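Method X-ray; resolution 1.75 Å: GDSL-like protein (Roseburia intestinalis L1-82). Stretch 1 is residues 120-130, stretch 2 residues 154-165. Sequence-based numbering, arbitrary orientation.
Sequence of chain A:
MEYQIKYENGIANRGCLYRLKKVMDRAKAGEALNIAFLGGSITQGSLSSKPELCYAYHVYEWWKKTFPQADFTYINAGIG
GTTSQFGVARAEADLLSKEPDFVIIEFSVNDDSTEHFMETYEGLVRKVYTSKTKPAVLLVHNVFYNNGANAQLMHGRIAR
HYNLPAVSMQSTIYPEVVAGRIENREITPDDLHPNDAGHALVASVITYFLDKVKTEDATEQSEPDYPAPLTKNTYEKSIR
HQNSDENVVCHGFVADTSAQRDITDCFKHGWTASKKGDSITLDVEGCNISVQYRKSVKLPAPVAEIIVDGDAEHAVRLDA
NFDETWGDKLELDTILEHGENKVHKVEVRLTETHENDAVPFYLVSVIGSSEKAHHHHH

Stretch 1 (120-130) TYEGLVRKVYT
Stretch 2 154-165: MHGRIARHYNLP

Two helices of one chain lie side by side. Residues 120-129 and 154-161 are helical, and both helices begin earlier in the chain. Their axes run in broadly the same direction, at a signed crossing angle of -34°, and approach to 9.8 Å. The register is set by Y121 CA to H155 CA at 7.0 Å and E122 CA to I158 CA at 6.2 Å. Together the stretches bury 554 Å².

Y162 is the most covered residue. Its phi/psi is -103/2, and its CA-to-CB bond points toward the first helix. Its chi1 is m (-66°), with chi2 -79°. The phenol reaches two charged side chains. Y162 OH donates to E122 OE1 at 2.6 Å and accepts from R126 NH1 at 2.9 Å, nearly straight at 165°. The hydroxyl thus links carboxylate and guanidinium. E122 is t, t with chi3 -140°; R126 is m, t, p with chi4 93°. Both start sideways, but their ends come nearer.

Y121 comes next, with chi1 t and chi2 87°. Its ring stacks face to face on that of H155 (m, chi2 168°). The ring centroids are 3.5 Å apart and the planes 7° from parallel. I158 (m, m) sits at the Y121 edge, with Y121 CD2 to I158 CB at 4.0 Å.

I158 also packs on V125 (t), CG2 of each 3.8 Å apart. V125 CG1 then meets L164 CD1 at 3.5 Å. Beyond it, Y129 CE1 (chi1 t, chi2 71°) touches L164 CD2 at 4.0 Å. These contacts are apolar.

L164 (m, t) comes just after a Schellman motif at N163. N163 has positive phi (59/47), L164 N bonds to A159 O at 2.9 Å, and N163 N bonds weakly to R160 O at 3.3 Å. Water 1 joins Y129 OH (2.9 Å) to Y162 O (3.0 Å).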

# COMPACT_ATOMS: atom_id res chain seq x y z
N THR A 120 -1.87 5.34 9.79
CA THR A 120 -2.44 4.95 8.50
C THR A 120 -2.58 3.42 8.41
O THR A 120 -3.59 2.91 7.91
CB THR A 120 -1.71 5.56 7.30
OG1 THR A 120 -0.38 5.02 7.25
CG2 THR A 120 -1.61 7.07 7.36
N TYR A 121 -1.55 2.67 8.80
CA TYR A 121 -1.63 1.19 8.80
C TYR A 121 -2.74 0.67 9.71
O TYR A 121 -3.43 -0.29 9.36
CB TYR A 121 -0.27 0.66 9.22
CG TYR A 121 0.06 -0.77 8.97
CD1 TYR A 121 0.60 -1.15 7.76
CD2 TYR A 121 0.03 -1.69 10.02
CE1 TYR A 121 1.06 -2.43 7.56
CE2 TYR A 121 0.48 -2.98 9.83
CZ TYR A 121 1.00 -3.35 8.59
OH TYR A 121 1.53 -4.60 8.39
N GLU A 122 -2.94 1.31 10.89
CA GLU A 122 -4.04 0.90 11.75
C GLU A 122 -5.39 1.08 11.04
O GLU A 122 -6.24 0.17 11.09
CB GLU A 122 -4.04 1.64 13.10
CG GLU A 122 -5.20 1.17 13.95
CD GLU A 122 -5.12 1.53 15.42
OE1 GLU A 122 -5.50 0.65 16.26
OE2 GLU A 122 -4.63 2.60 15.72
N GLY A 123 -5.60 2.23 10.37
CA GLY A 123 -6.79 2.46 9.58
C GLY A 123 -7.00 1.39 8.53
O GLY A 123 -8.10 0.90 8.37
N LEU A 124 -5.91 1.03 7.82
CA LEU A 124 -6.00 0.00 6.79
C LEU A 124 -6.38 -1.34 7.40
O LEU A 124 -7.33 -2.06 6.88
CB LEU A 124 -4.66 -0.10 6.05
CG LEU A 124 -4.58 -1.28 5.08
CD1 LEU A 124 -5.61 -1.16 3.95
CD2 LEU A 124 -3.16 -1.42 4.52
N VAL A 125 -5.68 -1.74 8.46
CA VAL A 125 -5.94 -3.03 9.11
C VAL A 125 -7.41 -3.10 9.60
O VAL A 125 -8.10 -4.12 9.41
CB VAL A 125 -4.92 -3.33 10.23
CG1 VAL A 125 -5.35 -4.50 11.11
CG2 VAL A 125 -3.52 -3.54 9.69
N ARG A 126 -7.84 -2.08 10.36
CA ARG A 126 -9.25 -2.04 10.84
C ARG A 126 -10.22 -2.20 9.67
O ARG A 126 -11.17 -2.99 9.76
CB ARG A 126 -9.53 -0.77 11.64
CG ARG A 126 -8.81 -0.74 12.98
CD ARG A 126 -9.05 0.53 13.73
NE ARG A 126 -10.45 0.61 14.12
CZ ARG A 126 -10.93 0.20 15.30
NH1 ARG A 126 -10.15 -0.44 16.15
NH2 ARG A 126 -12.20 0.48 15.61
N LYS A 127 -10.03 -1.45 8.58
CA LYS A 127 -10.97 -1.49 7.46
C LYS A 127 -11.03 -2.90 6.86
O LYS A 127 -12.07 -3.39 6.48
CB LYS A 127 -10.59 -0.44 6.41
CG LYS A 127 -11.35 -0.50 5.08
CD LYS A 127 -11.12 0.67 4.17
CE LYS A 127 -11.78 1.93 4.65
NZ LYS A 127 -11.21 3.16 4.04
N VAL A 128 -9.86 -3.51 6.63
CA VAL A 128 -9.85 -4.83 5.99
C VAL A 128 -10.43 -5.89 6.94
O VAL A 128 -11.24 -6.74 6.53
CB VAL A 128 -8.44 -5.19 5.49
CG1 VAL A 128 -8.36 -6.63 5.02
CG2 VAL A 128 -7.96 -4.23 4.40
N TYR A 129 -10.04 -5.84 8.20
CA TYR A 129 -10.36 -6.88 9.18
C TYR A 129 -11.88 -6.88 9.45
O TYR A 129 -12.47 -7.93 9.60
CB TYR A 129 -9.57 -6.66 10.46
CG TYR A 129 -9.71 -7.70 11.54
CD1 TYR A 129 -9.18 -8.97 11.42
CD2 TYR A 129 -10.45 -7.43 12.69
CE1 TYR A 129 -9.29 -9.91 12.45
CE2 TYR A 129 -10.55 -8.35 13.73
CZ TYR A 129 -9.97 -9.59 13.60
OH TYR A 129 -10.02 -10.49 14.63
N THR A 130 -12.49 -5.69 9.46
CA THR A 130 -13.95 -5.59 9.73
C THR A 130 -14.80 -5.57 8.46
O THR A 130 -16.07 -5.43 8.53
CB THR A 130 -14.26 -4.40 10.63
OG1 THR A 130 -13.97 -3.23 9.86
CG2 THR A 130 -13.47 -4.44 11.92
N MSE A 154 6.55 -0.20 13.99
CA MSE A 154 5.21 0.39 13.96
C MSE A 154 4.16 -0.64 13.61
O MSE A 154 3.12 -0.77 14.26
CB MSE A 154 5.07 1.61 13.02
CG MSE A 154 6.02 2.75 13.27
SE MSE A 154 5.69 3.59 15.02
CE MSE A 154 7.25 2.71 15.83
N HIS A 155 4.41 -1.40 12.53
CA HIS A 155 3.44 -2.34 12.04
C HIS A 155 3.17 -3.48 13.03
O HIS A 155 2.03 -4.01 13.14
CB HIS A 155 3.84 -2.82 10.66
CG HIS A 155 3.84 -1.72 9.65
ND1 HIS A 155 4.42 -1.88 8.40
CD2 HIS A 155 3.29 -0.49 9.68
CE1 HIS A 155 4.25 -0.74 7.73
NE2 HIS A 155 3.52 0.11 8.46
N GLY A 156 4.22 -3.90 13.72
CA GLY A 156 4.15 -4.97 14.70
C GLY A 156 3.29 -4.61 15.90
O GLY A 156 2.67 -5.51 16.52
N ARG A 157 3.29 -3.34 16.29
CA ARG A 157 2.43 -2.86 17.38
C ARG A 157 0.98 -3.05 17.00
O ARG A 157 0.14 -3.40 17.86
CB ARG A 157 2.68 -1.39 17.71
CG ARG A 157 4.04 -1.15 18.34
CD ARG A 157 4.37 0.33 18.43
NE ARG A 157 5.54 0.57 19.27
CZ ARG A 157 6.33 1.64 19.21
NH1 ARG A 157 5.98 2.69 18.48
NH2 ARG A 157 7.49 1.64 19.85
N ILE A 158 0.66 -2.83 15.72
CA ILE A 158 -0.69 -3.09 15.20
C ILE A 158 -0.97 -4.59 15.14
O ILE A 158 -2.08 -5.02 15.49
CB ILE A 158 -0.91 -2.41 13.83
CG1 ILE A 158 -0.71 -0.90 13.94
CG2 ILE A 158 -2.26 -2.78 13.24
CD1 ILE A 158 -1.44 -0.22 15.12
N ALA A 159 0.01 -5.39 14.69
CA ALA A 159 -0.14 -6.82 14.68
C ALA A 159 -0.54 -7.35 16.06
O ALA A 159 -1.45 -8.18 16.14
CB ALA A 159 1.14 -7.48 14.23
N ARG A 160 0.13 -6.88 17.12
CA ARG A 160 -0.08 -7.45 18.47
C ARG A 160 -1.42 -6.91 19.00
O ARG A 160 -2.19 -7.66 19.66
CB ARG A 160 1.13 -7.11 19.35
CG ARG A 160 2.37 -7.94 19.04
CD ARG A 160 3.52 -7.70 19.99
NE ARG A 160 3.94 -6.32 20.03
CZ ARG A 160 4.85 -5.79 19.23
NH1 ARG A 160 5.42 -6.50 18.26
NH2 ARG A 160 5.23 -4.55 19.47
N HIS A 161 -1.74 -5.65 18.67
CA HIS A 161 -2.99 -4.99 19.13
C HIS A 161 -4.21 -5.79 18.65
O HIS A 161 -5.19 -5.96 19.40
CB HIS A 161 -3.10 -3.52 18.72
CG HIS A 161 -4.17 -2.77 19.46
ND1 HIS A 161 -4.07 -2.51 20.80
CD2 HIS A 161 -5.36 -2.25 19.05
CE1 HIS A 161 -5.15 -1.86 21.21
NE2 HIS A 161 -5.95 -1.66 20.14
N TYR A 162 -4.17 -6.31 17.41
CA TYR A 162 -5.36 -6.99 16.79
C TYR A 162 -5.20 -8.51 16.81
O TYR A 162 -6.06 -9.18 16.25
CB TYR A 162 -5.63 -6.46 15.37
CG TYR A 162 -6.05 -5.02 15.44
CD1 TYR A 162 -7.36 -4.73 15.78
CD2 TYR A 162 -5.16 -3.97 15.28
CE1 TYR A 162 -7.78 -3.42 15.94
CE2 TYR A 162 -5.59 -2.66 15.41
CZ TYR A 162 -6.91 -2.38 15.75
OH TYR A 162 -7.34 -1.09 15.94
N ASN A 163 -4.10 -9.02 17.40
CA ASN A 163 -3.81 -10.47 17.43
C ASN A 163 -3.74 -11.04 16.01
O ASN A 163 -4.31 -12.12 15.72
CB ASN A 163 -4.83 -11.17 18.33
CG ASN A 163 -4.56 -10.86 19.78
OD1 ASN A 163 -3.55 -11.31 20.32
ND2 ASN A 163 -5.42 -10.09 20.43
N LEU A 164 -3.00 -10.35 15.12
CA LEU A 164 -2.82 -10.81 13.77
C LEU A 164 -1.53 -11.56 13.60
O LEU A 164 -0.49 -11.15 14.11
CB LEU A 164 -2.86 -9.63 12.78
CG LEU A 164 -4.17 -8.85 12.73
CD1 LEU A 164 -4.03 -7.66 11.79
CD2 LEU A 164 -5.30 -9.73 12.30
N PRO A 165 -1.56 -12.65 12.82
CA PRO A 165 -0.33 -13.34 12.44
C PRO A 165 0.55 -12.43 11.58
O PRO A 165 0.03 -11.66 10.78
CB PRO A 165 -0.79 -14.58 11.68
CG PRO A 165 -2.23 -14.32 11.29
CD PRO A 165 -2.76 -13.29 12.27
O HOH W 1 -7.49 -11.64 15.38